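Long-range contact in phycocyanobilin lyase subunit beta (Nostoc sp. PCC 7120, PDB 5N3U), which associates with the alpha subunit to form a phycocyanin lyase, and is probably required for attaching the bilin chromophore to the CpcA protein: residues A114-G119 with A157-Q162. Residues are numbered along the deposited sequence; the frame is centred on the assembly and turned at random.
Sequences AAKGLG and AIVGLQ
The flat groups where A115 and G119 meet G160 are the peptides that carry the A115 and G160 carbonyls, each approached at its oxygen by the alpha carbon of a glycine. G160 CA sits 3.4 Å from A115 O, well off the plane of the A115 peptide. About one turn further along the first segment the roles reverse, G160 now offering its oxygen: G119 CA lies 3.3 Å from G160 O, less far from that carbonyl's plane, and its C-H points at the oxygen with an angle of 154° at the hydrogen. Both are CA-H...O contacts, the first clearly more bent and so probably the weaker, and no classical hydrogen bond joins the segments. With no side chain on either glycine, the backbones close to 4.3 Å between G119 CA and G160 CA. The helical segments 114-118 and 157-162 run nearly parallel, at 12° with axes 7.1 Å apart, within the HEAT-repeat region, whose stacked helices form an alpha-solenoid; helix 130-145 packs against A115, L118 and L161. Toward the N-terminal end of both segments, A115 CB rests 4.1 Å from A157 N. Beside it, K116 and V159 cross obliquely, meeting through K116 CG and V159 CG1 at 4.1 Å. K116 CG stands anti to its backbone N (chi1 -173°), and the chain beyond is fully extended, leading away from V159. Its NZ hydrogen-bonds to D273 O of the alpha-subunit chain, and D273 of that chain also packs on V159.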
ATOM      1  N   ALA B 114     -15.653   4.520  -2.244  1.00 17.70           N
ATOM      2  CA  ALA B 114     -16.172   4.462  -3.581  1.00 18.65           C
ATOM      3  C   ALA B 114     -17.476   3.625  -3.637  1.00 21.25           C
ATOM      4  O   ALA B 114     -18.432   4.050  -4.247  1.00 21.89           O
ATOM      5  CB  ALA B 114     -15.120   3.891  -4.469  1.00 17.41           C
ATOM      6  N   ALA B 115     -17.527   2.510  -2.900  1.00 19.65           N
ATOM      7  CA  ALA B 115     -18.667   1.617  -2.819  1.00 21.48           C
ATOM      8  C   ALA B 115     -19.883   2.361  -2.290  1.00 21.87           C
ATOM      9  O   ALA B 115     -20.938   2.344  -2.912  1.00 20.58           O
ATOM     10  CB  ALA B 115     -18.315   0.435  -1.937  1.00 20.01           C
ATOM     11  N   LYS B 116     -19.715   3.067  -1.203  1.00 22.80           N
ATOM     12  CA  LYS B 116     -20.797   3.922  -0.725  1.00 25.05           C
ATOM     13  C   LYS B 116     -21.233   4.924  -1.751  1.00 24.80           C
ATOM     14  O   LYS B 116     -22.433   5.080  -1.998  1.00 27.21           O
ATOM     15  CB  LYS B 116     -20.428   4.617   0.556  1.00 26.71           C
ATOM     16  CG  LYS B 116     -21.582   5.399   1.204  1.00 31.38           C
ATOM     17  CD  LYS B 116     -21.158   6.024   2.528  1.00 30.59           C
ATOM     18  CE  LYS B 116     -22.311   6.711   3.222  1.00 33.05           C
ATOM     19  NZ  LYS B 116     -21.736   7.604   4.270  1.00 34.11           N
ATOM     20  N   GLY B 117     -20.286   5.637  -2.333  1.00 21.34           N
ATOM     21  CA  GLY B 117     -20.576   6.618  -3.314  1.00 23.02           C
ATOM     22  C   GLY B 117     -21.329   6.122  -4.550  1.00 23.07           C
ATOM     23  O   GLY B 117     -22.228   6.789  -5.041  1.00 22.66           O
ATOM     24  N   LEU B 118     -20.982   4.938  -4.996  1.00 21.38           N
ATOM     25  CA  LEU B 118     -21.568   4.386  -6.204  1.00 20.98           C
ATOM     26  C   LEU B 118     -23.117   4.300  -6.098  1.00 25.53           C
ATOM     27  O   LEU B 118     -23.800   4.279  -7.134  1.00 23.73           O
ATOM     28  CB  LEU B 118     -21.011   3.043  -6.489  1.00 20.73           C
ATOM     29  CG  LEU B 118     -19.693   3.122  -7.235  1.00 20.92           C
ATOM     30  CD1 LEU B 118     -19.065   1.781  -7.295  1.00 24.80           C
ATOM     31  CD2 LEU B 118     -19.906   3.714  -8.652  1.00 23.24           C
ATOM     32  N   GLY B 119     -23.674   4.160  -4.891  1.00 24.50           N
ATOM     33  CA  GLY B 119     -25.138   3.994  -4.805  1.00 25.93           C
ATOM     34  C   GLY B 119     -25.876   5.279  -4.629  1.00 28.55           C
ATOM     35  O   GLY B 119     -27.081   5.276  -4.455  1.00 31.86           O
ATOM     36  N   ALA B 157     -20.226  -2.473   0.189  1.00 23.91           N
ATOM     37  CA  ALA B 157     -20.985  -2.856  -0.986  1.00 23.70           C
ATOM     38  C   ALA B 157     -22.499  -2.931  -0.750  1.00 26.24           C
ATOM     39  O   ALA B 157     -23.277  -2.481  -1.556  1.00 25.66           O
ATOM     40  CB  ALA B 157     -20.484  -4.157  -1.480  1.00 27.18           C
ATOM     41  N   ILE B 158     -22.887  -3.457   0.381  1.00 26.77           N
ATOM     42  CA  ILE B 158     -24.310  -3.484   0.813  1.00 27.58           C
ATOM     43  C   ILE B 158     -24.818  -2.090   0.960  1.00 26.14           C
ATOM     44  O   ILE B 158     -25.915  -1.771   0.550  1.00 26.94           O
ATOM     45  CB  ILE B 158     -24.492  -4.132   2.220  1.00 30.13           C
ATOM     46  CG1 ILE B 158     -23.901  -5.501   2.305  1.00 36.75           C
ATOM     47  CG2 ILE B 158     -25.947  -4.180   2.639  1.00 31.79           C
ATOM     48  CD1 ILE B 158     -24.380  -6.420   1.247  1.00 40.36           C
ATOM     49  N   VAL B 159     -24.052  -1.207   1.567  1.00 25.30           N
ATOM     50  CA  VAL B 159     -24.516   0.145   1.734  1.00 25.41           C
ATOM     51  C   VAL B 159     -24.735   0.821   0.373  1.00 28.64           C
ATOM     52  O   VAL B 159     -25.689   1.582   0.155  1.00 26.29           O
ATOM     53  CB  VAL B 159     -23.547   0.961   2.564  1.00 28.13           C
ATOM     54  CG1 VAL B 159     -23.987   2.431   2.660  1.00 30.46           C
ATOM     55  CG2 VAL B 159     -23.398   0.394   4.001  1.00 28.34           C
ATOM     56  N   GLY B 160     -23.820   0.573  -0.569  1.00 29.92           N
ATOM     57  CA  GLY B 160     -23.983   1.112  -1.898  1.00 25.96           C
ATOM     58  C   GLY B 160     -25.252   0.570  -2.538  1.00 24.62           C
ATOM     59  O   GLY B 160     -26.031   1.314  -3.053  1.00 27.08           O
ATOM     60  N   LEU B 161     -25.438  -0.720  -2.446  1.00 25.55           N
ATOM     61  CA  LEU B 161     -26.587  -1.389  -3.012  1.00 26.30           C
ATOM     62  C   LEU B 161     -27.880  -0.862  -2.459  1.00 29.29           C
ATOM     63  O   LEU B 161     -28.831  -0.653  -3.218  1.00 32.77           O
ATOM     64  CB  LEU B 161     -26.516  -2.869  -2.837  1.00 25.49           C
ATOM     65  CG  LEU B 161     -25.516  -3.683  -3.597  1.00 30.62           C
ATOM     66  CD1 LEU B 161     -25.469  -5.119  -3.099  1.00 33.01           C
ATOM     67  CD2 LEU B 161     -25.715  -3.705  -5.120  1.00 31.16           C
ATOM     68  N   GLN B 162     -27.927  -0.565  -1.180  1.00 28.74           N
ATOM     69  CA  GLN B 162     -29.129  -0.007  -0.610  1.00 31.27           C
ATOM     70  C   GLN B 162     -29.437   1.322  -1.174  1.00 34.38           C
ATOM     71  O   GLN B 162     -30.596   1.737  -1.281  1.00 35.15           O
ATOM     72  CB  GLN B 162     -28.965   0.157   0.895  1.00 36.08           C
ATOM     73  CG  GLN B 162     -30.260   0.424   1.671  1.00 36.64           C
ATOM     74  CD  GLN B 162     -29.955   0.709   3.149  1.00 40.18           C
ATOM     75  OE1 GLN B 162     -29.262  -0.025   3.812  1.00 37.10           O
ATOM     76  NE2 GLN B 162     -30.425   1.810   3.632  1.00 46.61           N
TER